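Local atomic coordinates of tannase (Lactobacillus plantarum, PDB entry 3WA7), a protein that probably hydrolyses the galloyl ester bonds of tannins, as a tannase of the alpha/beta-hydrolase fold. Residues F461-I464 against D465-Q469; P151-T154 against N155-I158; Q99-K103 against R104-V108; P50-L54 against H55-V59. All blocks are in the same frame, centred on the assembly; numbering follows the deposited sequence.

Contact 1 of 4, residues F461-I464 against D465-Q469; sequences FSWI and DGLCQ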
loop_
_atom_site.group_PDB
_atom_site.type_symbol
_atom_site.label_atom_id
_atom_site.label_comp_id
_atom_site.label_asym_id
_atom_site.label_seq_id
_atom_site.Cartn_x
_atom_site.Cartn_y
_atom_site.Cartn_z
ATOM N N PHE A 461 14.527 -6.975 4.152
ATOM C CA PHE A 461 15.440 -6.673 5.250
ATOM C C PHE A 461 16.848 -6.351 4.738
ATOM O O PHE A 461 17.579 -5.576 5.356
ATOM C CB PHE A 461 15.482 -7.842 6.244
ATOM C CG PHE A 461 14.191 -8.051 7.007
ATOM C CD1 PHE A 461 14.054 -9.128 7.878
ATOM C CD2 PHE A 461 13.115 -7.177 6.856
ATOM C CE1 PHE A 461 12.866 -9.335 8.587
ATOM C CE2 PHE A 461 11.921 -7.376 7.562
ATOM C CZ PHE A 461 11.800 -8.457 8.428
ATOM N N SER A 462 17.222 -6.940 3.606
ATOM C CA SER A 462 18.533 -6.672 3.021
ATOM C C SER A 462 18.551 -5.220 2.545
ATOM O O SER A 462 19.553 -4.514 2.694
ATOM C CB SER A 462 18.799 -7.611 1.841
ATOM O OG SER A 462 20.029 -7.295 1.212
ATOM N N TRP A 463 17.431 -4.782 1.974
ATOM C CA TRP A 463 17.293 -3.408 1.491
ATOM C C TRP A 463 17.354 -2.452 2.681
ATOM O O TRP A 463 18.055 -1.441 2.642
ATOM C CB TRP A 463 15.959 -3.245 0.754
ATOM C CG TRP A 463 15.633 -1.836 0.328
ATOM C CD1 TRP A 463 16.218 -1.121 -0.680
ATOM C CD2 TRP A 463 14.623 -0.985 0.888
ATOM N NE1 TRP A 463 15.632 0.121 -0.784
ATOM C CE2 TRP A 463 14.652 0.230 0.165
ATOM C CE3 TRP A 463 13.697 -1.132 1.929
ATOM C CZ2 TRP A 463 13.785 1.295 0.453
ATOM C CZ3 TRP A 463 12.835 -0.072 2.214
ATOM C CH2 TRP A 463 12.888 1.125 1.475
ATOM N N ILE A 464 16.620 -2.771 3.743
ATOM C CA ILE A 464 16.620 -1.923 4.928
ATOM C C ILE A 464 18.026 -1.800 5.524
ATOM O O ILE A 464 18.493 -0.695 5.801
ATOM C CB ILE A 464 15.646 -2.464 6.004
ATOM C CG1 ILE A 464 14.201 -2.309 5.511
ATOM C CG2 ILE A 464 15.852 -1.719 7.324
ATOM C CD1 ILE A 464 13.151 -2.805 6.487
ATOM N N ASP A 465 18.702 -2.929 5.711
ATOM C CA ASP A 465 20.049 -2.907 6.272
ATOM C C ASP A 465 21.011 -2.135 5.373
ATOM O O ASP A 465 21.933 -1.479 5.856
ATOM C CB ASP A 465 20.570 -4.332 6.487
ATOM C CG ASP A 465 19.812 -5.071 7.574
ATOM O OD1 ASP A 465 19.057 -4.418 8.324
ATOM O OD2 ASP A 465 19.980 -6.301 7.687
ATOM N N GLY A 466 20.790 -2.213 4.066
ATOM C CA GLY A 466 21.642 -1.495 3.136
ATOM C C GLY A 466 21.519 0.005 3.345
ATOM O O GLY A 466 22.511 0.733 3.298
ATOM N N LEU A 467 20.295 0.467 3.584
ATOM C CA LEU A 467 20.029 1.887 3.806
ATOM C C LEU A 467 20.558 2.390 5.146
ATOM O O LEU A 467 21.087 3.496 5.245
ATOM C CB LEU A 467 18.521 2.159 3.769
ATOM C CG LEU A 467 17.720 1.982 2.478
ATOM C CD1 LEU A 467 16.242 2.183 2.776
ATOM C CD2 LEU A 467 18.187 2.979 1.433
ATOM N N CYS A 468 20.411 1.568 6.177
ATOM C CA CYS A 468 20.819 1.953 7.520
ATOM C C CYS A 468 22.260 1.649 7.910
ATOM O O CYS A 468 22.872 2.420 8.651
ATOM C CB CYS A 468 19.861 1.318 8.533
ATOM S SG CYS A 468 18.125 1.781 8.267
ATOM N N GLN A 469 22.806 0.543 7.417
ATOM C CA GLN A 469 24.174 0.159 7.760
ATOM C C GLN A 469 25.151 0.202 6.592
ATOM O O GLN A 469 26.038 1.054 6.547
ATOM C CB GLN A 469 24.192 -1.251 8.347
ATOM C CG GLN A 469 23.225 -1.473 9.487
ATOM C CD GLN A 469 23.299 -2.885 10.027
ATOM O OE1 GLN A 469 23.171 -3.855 9.279
ATOM N NE2 GLN A 469 23.501 -3.008 11.331
#
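D465 sends its backbone N to F461 O at 2.9 Å, in a nearly straight bond (168°). Its CB and carboxylate lean back beside the same carbonyl, with CG 3.2 Å from F461 O. Among the carboxylate's donors elsewhere are Y62 OH at OD1 and N60 ND2 at OD2. G466 follows, and its N bonds to S462 O at 3.0 Å. L467 N reaches W463 O at 3.1 Å, and the L467 side chain then passes that oxygen to arrive at the indole. There CD1 of L467 sits over one face of the W463 six-membered ring, 3.6 Å from the ring centroid, in a CH-pi contact. W463 CG stands anti to the backbone N (chi1 174°), which carries the ring forward to L467. A serine in place of W463 would probably leave L467 CD1 without its aromatic face and open a gap beside H410 and A199. C468 N bonds to I464 O at 3.0 Å, and Q469 N likewise to D465 O. SG of C468 packs loosely on I464 CG2 at 4.3 Å. These bonds, each four residues back, mark the last turns of alpha-helix 457-468, packed on the central sheet of an alpha/beta hydrolase.

Contact 2 of 4, residues P151-T154 against N155-I158; sequences PGDT and NRII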
loop_
_atom_site.group_PDB
_atom_site.type_symbol
_atom_site.label_atom_id
_atom_site.label_comp_id
_atom_site.label_asym_id
_atom_site.label_seq_id
_atom_site.Cartn_x
_atom_site.Cartn_y
_atom_site.Cartn_z
ATOM N N PRO A 151 12.790 2.875 22.438
ATOM C CA PRO A 151 14.022 2.318 21.874
ATOM C C PRO A 151 13.973 2.486 20.350
ATOM O O PRO A 151 12.889 2.548 19.772
ATOM C CB PRO A 151 13.959 0.855 22.293
ATOM C CG PRO A 151 13.258 0.922 23.620
ATOM C CD PRO A 151 12.131 1.903 23.329
ATOM N N GLY A 152 15.136 2.569 19.709
ATOM C CA GLY A 152 15.170 2.725 18.262
ATOM C C GLY A 152 15.526 4.128 17.800
ATOM O O GLY A 152 15.523 5.076 18.587
ATOM N N ASP A 153 15.836 4.260 16.515
ATOM C CA ASP A 153 16.199 5.554 15.937
ATOM C C ASP A 153 14.969 6.135 15.246
ATOM O O ASP A 153 14.538 5.621 14.215
ATOM C CB ASP A 153 17.324 5.367 14.915
ATOM C CG ASP A 153 17.929 6.683 14.458
ATOM O OD1 ASP A 153 17.292 7.743 14.644
ATOM O OD2 ASP A 153 19.045 6.652 13.901
ATOM N N THR A 154 14.410 7.203 15.808
ATOM C CA THR A 154 13.219 7.821 15.230
ATOM C C THR A 154 13.490 8.502 13.890
ATOM O O THR A 154 12.566 8.983 13.229
ATOM C CB THR A 154 12.585 8.832 16.206
ATOM O OG1 THR A 154 13.532 9.859 16.523
ATOM C CG2 THR A 154 12.154 8.123 17.484
ATOM N N ASN A 155 14.755 8.536 13.489
ATOM C CA ASN A 155 15.143 9.127 12.214
ATOM C C ASN A 155 15.229 8.021 11.165
ATOM O O ASN A 155 15.589 8.261 10.012
ATOM C CB ASN A 155 16.495 9.826 12.341
ATOM C CG ASN A 155 16.452 10.988 13.306
ATOM O OD1 ASN A 155 15.643 11.906 13.149
ATOM N ND2 ASN A 155 17.314 10.956 14.316
ATOM N N ARG A 156 14.885 6.809 11.584
ATOM C CA ARG A 156 14.911 5.646 10.705
ATOM C C ARG A 156 13.581 4.895 10.730
ATOM O O ARG A 156 13.543 3.666 10.847
ATOM C CB ARG A 156 16.050 4.712 11.116
ATOM C CG ARG A 156 17.426 5.340 10.980
ATOM C CD ARG A 156 17.788 5.601 9.519
ATOM N NE ARG A 156 19.138 6.150 9.400
ATOM C CZ ARG A 156 19.435 7.446 9.445
ATOM N NH1 ARG A 156 18.479 8.354 9.593
ATOM N NH2 ARG A 156 20.702 7.834 9.366
ATOM N N ILE A 157 12.487 5.645 10.627
ATOM C CA ILE A 157 11.156 5.055 10.609
ATOM C C ILE A 157 10.893 4.571 9.192
ATOM O O ILE A 157 11.068 5.316 8.232
ATOM C CB ILE A 157 10.069 6.084 11.002
ATOM C CG1 ILE A 157 10.199 6.434 12.489
ATOM C CG2 ILE A 157 8.682 5.519 10.702
ATOM C CD1 ILE A 157 9.217 7.505 12.964
ATOM N N ILE A 158 10.492 3.313 9.070
ATOM C CA ILE A 158 10.216 2.721 7.772
ATOM C C ILE A 158 8.836 2.102 7.819
ATOM O O ILE A 158 8.595 1.164 8.571
ATOM C CB ILE A 158 11.250 1.628 7.430
ATOM C CG1 ILE A 158 12.657 2.230 7.477
ATOM C CG2 ILE A 158 10.973 1.050 6.039
ATOM C CD1 ILE A 158 13.762 1.220 7.300
HETATM O O HOH W 1 12.207 8.611 10.407
#
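D153 holds N155 and R156 in a type I beta turn that leads into strand 157-160. D153 O accepts R156 N at 2.9 Å, closing the turn. D153 OD1 accepts N155 N at 2.9 Å, so an Asx turn lies on top of it. The second bond meets OD1 from above the carboxylate plane. N155 ND2 adds a weak bond to the same OD1, with its amide almost perpendicular to the carboxylate (82°). The D153 side chain gets there with CG opposite the backbone N (chi1 -170°), lying beside R156. An alanine at D153 is likely to leave N155 N without its side-chain acceptor and the N155 amide freer to turn. R156 CG packs on D153 OD2 at 3.6 Å. The guanidinium bends back (chi2 -67°), and NH1 bonds to N155 O at 2.9 Å, with the oxygen in the guanidinium plane but NH1 above the carbonyl plane. Farther out, F198 makes a cation-pi contact with R156, and backbone bonds tie D153 to A67 and R156 to I69. T154 is buried against V143 of helix 131-145. A water bridges the turn to the strand, donating to T154 O at 2.9 Å and accepting from I157 N at 3.0 Å.

Contact 3 of 4, residues Q99-K103 against R104-V108; sequences QQALK and RGYVV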
loop_
_atom_site.group_PDB
_atom_site.type_symbol
_atom_site.label_atom_id
_atom_site.label_comp_id
_atom_site.label_asym_id
_atom_site.label_seq_id
_atom_site.Cartn_x
_atom_site.Cartn_y
_atom_site.Cartn_z
ATOM N N GLN A 99 7.891 -10.894 13.777
ATOM C CA GLN A 99 8.781 -11.864 14.400
ATOM C C GLN A 99 10.167 -11.783 13.762
ATOM O O GLN A 99 11.180 -11.670 14.455
ATOM C CB GLN A 99 8.220 -13.276 14.236
ATOM C CG GLN A 99 6.987 -13.557 15.076
ATOM C CD GLN A 99 6.411 -14.933 14.807
ATOM O OE1 GLN A 99 7.070 -15.786 14.211
ATOM N NE2 GLN A 99 5.179 -15.161 15.251
ATOM N N GLN A 100 10.204 -11.835 12.435
ATOM C CA GLN A 100 11.463 -11.775 11.702
ATOM C C GLN A 100 12.165 -10.431 11.867
ATOM O O GLN A 100 13.395 -10.359 11.890
ATOM C CB GLN A 100 11.214 -12.051 10.215
ATOM C CG GLN A 100 10.767 -13.478 9.915
ATOM C CD GLN A 100 11.766 -14.512 10.393
ATOM O OE1 GLN A 100 12.969 -14.378 10.170
ATOM N NE2 GLN A 100 11.270 -15.559 11.047
ATOM N N ALA A 101 11.379 -9.366 11.982
ATOM C CA ALA A 101 11.933 -8.027 12.146
ATOM C C ALA A 101 12.665 -7.912 13.483
ATOM O O ALA A 101 13.744 -7.331 13.562
ATOM C CB ALA A 101 10.815 -6.986 12.066
ATOM N N LEU A 102 12.071 -8.473 14.530
ATOM C CA LEU A 102 12.678 -8.437 15.857
ATOM C C LEU A 102 13.985 -9.221 15.838
ATOM O O LEU A 102 14.988 -8.800 16.417
ATOM C CB LEU A 102 11.716 -9.036 16.885
ATOM C CG LEU A 102 10.489 -8.165 17.168
ATOM C CD1 LEU A 102 9.474 -8.940 18.000
ATOM C CD2 LEU A 102 10.933 -6.892 17.882
ATOM N N LYS A 103 13.960 -10.362 15.160
ATOM C CA LYS A 103 15.133 -11.218 15.032
ATOM C C LYS A 103 16.240 -10.471 14.283
ATOM O O LYS A 103 17.430 -10.667 14.545
ATOM C CB LYS A 103 14.750 -12.497 14.272
ATOM C CG LYS A 103 15.877 -13.506 14.105
ATOM C CD LYS A 103 15.362 -14.778 13.448
ATOM C CE LYS A 103 16.461 -15.821 13.298
ATOM N NZ LYS A 103 17.557 -15.342 12.409
ATOM N N ARG A 104 15.832 -9.600 13.363
ATOM C CA ARG A 104 16.759 -8.812 12.554
ATOM C C ARG A 104 17.290 -7.581 13.295
ATOM O O ARG A 104 18.168 -6.880 12.790
ATOM C CB ARG A 104 16.063 -8.365 11.267
ATOM C CG ARG A 104 16.991 -7.836 10.192
ATOM C CD ARG A 104 17.663 -8.975 9.438
ATOM N NE ARG A 104 18.333 -8.498 8.232
ATOM C CZ ARG A 104 18.536 -9.240 7.148
ATOM N NH1 ARG A 104 18.120 -10.499 7.115
ATOM N NH2 ARG A 104 19.145 -8.720 6.092
ATOM N N GLY A 105 16.751 -7.317 14.481
ATOM C CA GLY A 105 17.204 -6.182 15.267
ATOM C C GLY A 105 16.399 -4.904 15.108
ATOM O O GLY A 105 16.813 -3.842 15.573
ATOM N N TYR A 106 15.246 -4.992 14.454
ATOM C CA TYR A 106 14.411 -3.808 14.262
ATOM C C TYR A 106 13.443 -3.615 15.418
ATOM O O TYR A 106 12.965 -4.584 16.008
ATOM C CB TYR A 106 13.558 -3.932 12.996
ATOM C CG TYR A 106 14.306 -4.206 11.715
ATOM C CD1 TYR A 106 13.637 -4.726 10.610
ATOM C CD2 TYR A 106 15.673 -3.953 11.600
ATOM C CE1 TYR A 106 14.303 -4.994 9.423
ATOM C CE2 TYR A 106 16.354 -4.219 10.413
ATOM C CZ TYR A 106 15.660 -4.741 9.330
ATOM O OH TYR A 106 16.316 -5.021 8.153
ATOM N N VAL A 107 13.167 -2.358 15.743
ATOM C CA VAL A 107 12.176 -2.053 16.759
ATOM C C VAL A 107 10.909 -1.990 15.905
ATOM O O VAL A 107 10.960 -1.554 14.753
ATOM C CB VAL A 107 12.436 -0.686 17.428
ATOM C CG1 VAL A 107 11.178 -0.197 18.148
ATOM C CG2 VAL A 107 13.574 -0.821 18.432
ATOM N N VAL A 108 9.786 -2.448 16.441
ATOM C CA VAL A 108 8.545 -2.427 15.678
ATOM C C VAL A 108 7.431 -1.703 16.415
ATOM O O VAL A 108 7.131 -2.004 17.571
ATOM C CB VAL A 108 8.052 -3.862 15.346
ATOM C CG1 VAL A 108 6.755 -3.798 14.531
ATOM C CG2 VAL A 108 9.125 -4.624 14.578
#
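Y106 folds back over the end of helix 95-103 and meets A101. Its backbone N bonds to A101 O at 2.9 Å, with an N-H...O angle of 159°. G105 N bonds to L102 O at 3.0 Å, coming from above that carbonyl plane. The two bonds and the positive phi of G105 (95°) make a Schellman motif. R104 N still holds Q100 O at 2.9 Å, a bond of the helix proper. A side chain at G105 would be pressed against the carbonyl O of R104, so glycine fits this position.

The Y106 side chain starts at CB, which lies 3.5 Å from A101 O. CG is next and stays close to the same oxygen. It stands anti to the carbonyl carbon (chi1 -55°), which turns the ring toward the helix end. CD1 then touches A101 CB at 3.9 Å. R104 CB lies over the centre of one ring face, and F461 meets the ring edge-to-face. At the tip, OH bonds to D465 OD1, while R104 NE forms a salt bridge with the other oxygen, D465 OD2. A101 CB also packs on V108 CG2 at 3.8 Å. L102 CD2 lies 3.6 Å from Y106 O, a buried oxygen without a polar partner.

The turn is the return leg of a beta-alpha-beta unit made of strand 69-72, helix 95-103 and strand 107-111. L102 packs on I24 and Y26 of strand 22-33, Y106 rests on I464 of helix 457-468, and V107 pairs with P68 and L70.

Contact 4 of 4, residues P50-L54 against H55-V59; sequences PAAYL and HGSSV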
loop_
_atom_site.group_PDB
_atom_site.type_symbol
_atom_site.label_atom_id
_atom_site.label_comp_id
_atom_site.label_asym_id
_atom_site.label_seq_id
_atom_site.Cartn_x
_atom_site.Cartn_y
_atom_site.Cartn_z
ATOM N N PRO A 50 13.615 -5.637 20.608
ATOM C CA PRO A 50 14.496 -6.791 20.822
ATOM C C PRO A 50 15.058 -6.676 22.239
ATOM O O PRO A 50 15.456 -5.592 22.663
ATOM C CB PRO A 50 15.567 -6.603 19.753
ATOM C CG PRO A 50 14.776 -5.985 18.616
ATOM C CD PRO A 50 13.946 -4.947 19.349
ATOM N N ALA A 51 15.091 -7.789 22.964
ATOM C CA ALA A 51 15.574 -7.789 24.341
ATOM C C ALA A 51 16.950 -7.150 24.525
ATOM O O ALA A 51 17.215 -6.524 25.552
ATOM C CB ALA A 51 15.590 -9.220 24.883
ATOM N N ALA A 52 17.823 -7.307 23.537
ATOM C CA ALA A 52 19.170 -6.752 23.619
ATOM C C ALA A 52 19.203 -5.256 23.911
ATOM O O ALA A 52 20.138 -4.765 24.543
ATOM C CB ALA A 52 19.926 -7.035 22.328
ATOM N N TYR A 53 18.182 -4.534 23.461
ATOM C CA TYR A 53 18.135 -3.086 23.652
ATOM C C TYR A 53 17.791 -2.639 25.070
ATOM O O TYR A 53 17.720 -1.442 25.354
ATOM C CB TYR A 53 17.186 -2.477 22.614
ATOM C CG TYR A 53 17.605 -2.804 21.187
ATOM C CD1 TYR A 53 16.719 -2.659 20.118
ATOM C CD2 TYR A 53 18.884 -3.299 20.915
ATOM C CE1 TYR A 53 17.097 -3.010 18.814
ATOM C CE2 TYR A 53 19.269 -3.649 19.623
ATOM C CZ TYR A 53 18.374 -3.508 18.578
ATOM O OH TYR A 53 18.756 -3.895 17.309
ATOM N N LEU A 54 17.576 -3.605 25.958
ATOM C CA LEU A 54 17.302 -3.314 27.363
ATOM C C LEU A 54 18.527 -3.763 28.155
ATOM O O LEU A 54 18.537 -3.728 29.388
ATOM C CB LEU A 54 16.064 -4.072 27.861
ATOM C CG LEU A 54 14.670 -3.532 27.517
ATOM C CD1 LEU A 54 14.537 -2.122 28.055
ATOM C CD2 LEU A 54 14.449 -3.554 26.014
ATOM N N HIS A 55 19.559 -4.180 27.426
ATOM C CA HIS A 55 20.810 -4.663 28.011
ATOM C C HIS A 55 22.015 -3.926 27.443
ATOM O O HIS A 55 23.156 -4.340 27.658
ATOM C CB HIS A 55 20.973 -6.162 27.729
ATOM C CG HIS A 55 20.058 -7.033 28.530
ATOM N ND1 HIS A 55 20.397 -7.523 29.774
ATOM C CD2 HIS A 55 18.806 -7.479 28.278
ATOM C CE1 HIS A 55 19.392 -8.235 30.252
ATOM N NE2 HIS A 55 18.414 -8.224 29.365
ATOM N N GLY A 56 21.763 -2.842 26.716
ATOM C CA GLY A 56 22.851 -2.084 26.124
ATOM C C GLY A 56 23.651 -2.922 25.145
ATOM O O GLY A 56 24.837 -2.670 24.930
ATOM N N SER A 57 23.004 -3.917 24.542
ATOM C CA SER A 57 23.679 -4.798 23.598
ATOM C C SER A 57 23.236 -4.547 22.159
ATOM O O SER A 57 22.509 -3.592 21.880
ATOM C CB SER A 57 23.433 -6.264 23.976
ATOM O OG SER A 57 24.320 -7.125 23.281
ATOM N N SER A 58 23.663 -5.416 21.252
ATOM C CA SER A 58 23.340 -5.247 19.845
ATOM C C SER A 58 22.745 -6.475 19.175
ATOM O O SER A 58 22.844 -7.595 19.679
ATOM C CB SER A 58 24.597 -4.828 19.082
ATOM O OG SER A 58 25.583 -5.844 19.146
ATOM N N VAL A 59 22.120 -6.238 18.026
ATOM C CA VAL A 59 21.516 -7.285 17.220
ATOM C C VAL A 59 21.751 -6.930 15.757
ATOM O O VAL A 59 21.358 -5.852 15.308
ATOM C CB VAL A 59 19.989 -7.389 17.433
ATOM C CG1 VAL A 59 19.429 -8.517 16.570
ATOM C CG2 VAL A 59 19.670 -7.622 18.899
#
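A52 O accepts two backbone bonds, from H55 N at 3.0 Å and from S57 N at 3.0 Å, and the donors come from opposite faces of its carbonyl plane. The S57 bond is fairly straight, at 159°. H55 N comes in well above the plane. Between the two donors, G56 turns the chain with a positive phi of 61°, a value that favours glycine.

A52 CB meets V59 CG2, and V59 turns its CB toward residues 50-54. The gap between A52 CB and V59 CG2 is 3.5 Å, tighter than the usual carbon contact. S57 CB also lies near A52 CB. V59 places CG2 there because that branch is anti to its carbonyl carbon, while CG1 is anti to the backbone N (chi1 -179°). P50 CB touches the same CG2 more loosely, at 4.3 Å.

Residues 51-54 form a short 3-10 segment. It follows strand 44-50 and begins the surface loop that leads on to strand 69-72 of the alpha/beta-hydrolase sheet. An acetate ion, probably from the crystallisation liquor, is bound near G56.

Y53 runs along the returning chain. S57 O sits at the edge of its ring, 3.8 Å from CD2. The Y53 and V59 side chains cross at about a right angle, and Y53 OH lies 3.7 Å from V59 CB. P50 CB lies over one face of the ring, toward the rim. The hydroxyl has its polar partner in G105 O. H55 lays its ring edge against A51, with CD2 3.3 Å from A51 O and that oxygen in the ring plane.

From the N terminus the order is contact 4, contact 3, contact 2, contact 1. Each is a local turn or helix end, and they follow in series, neither nesting nor crossing. Contact 4 turns the chain after strand 44-50. Contact 3 closes the passage from helix 95-103 into strand 107-111, and touches contact 4 where V59 CG1 packs on G105 CA. Contact 2 leads from the loop after helix 131-145 into strand 157-160, with G152 against V107 of contact 3. Contact 1 comes last, on the C-terminal helix. D465 ties this helix to R104 and Y106 of contact 3. I464 CG2 meets I158 CD1 of contact 2 at 3.6 Å, so the helix packs on strand 157-160.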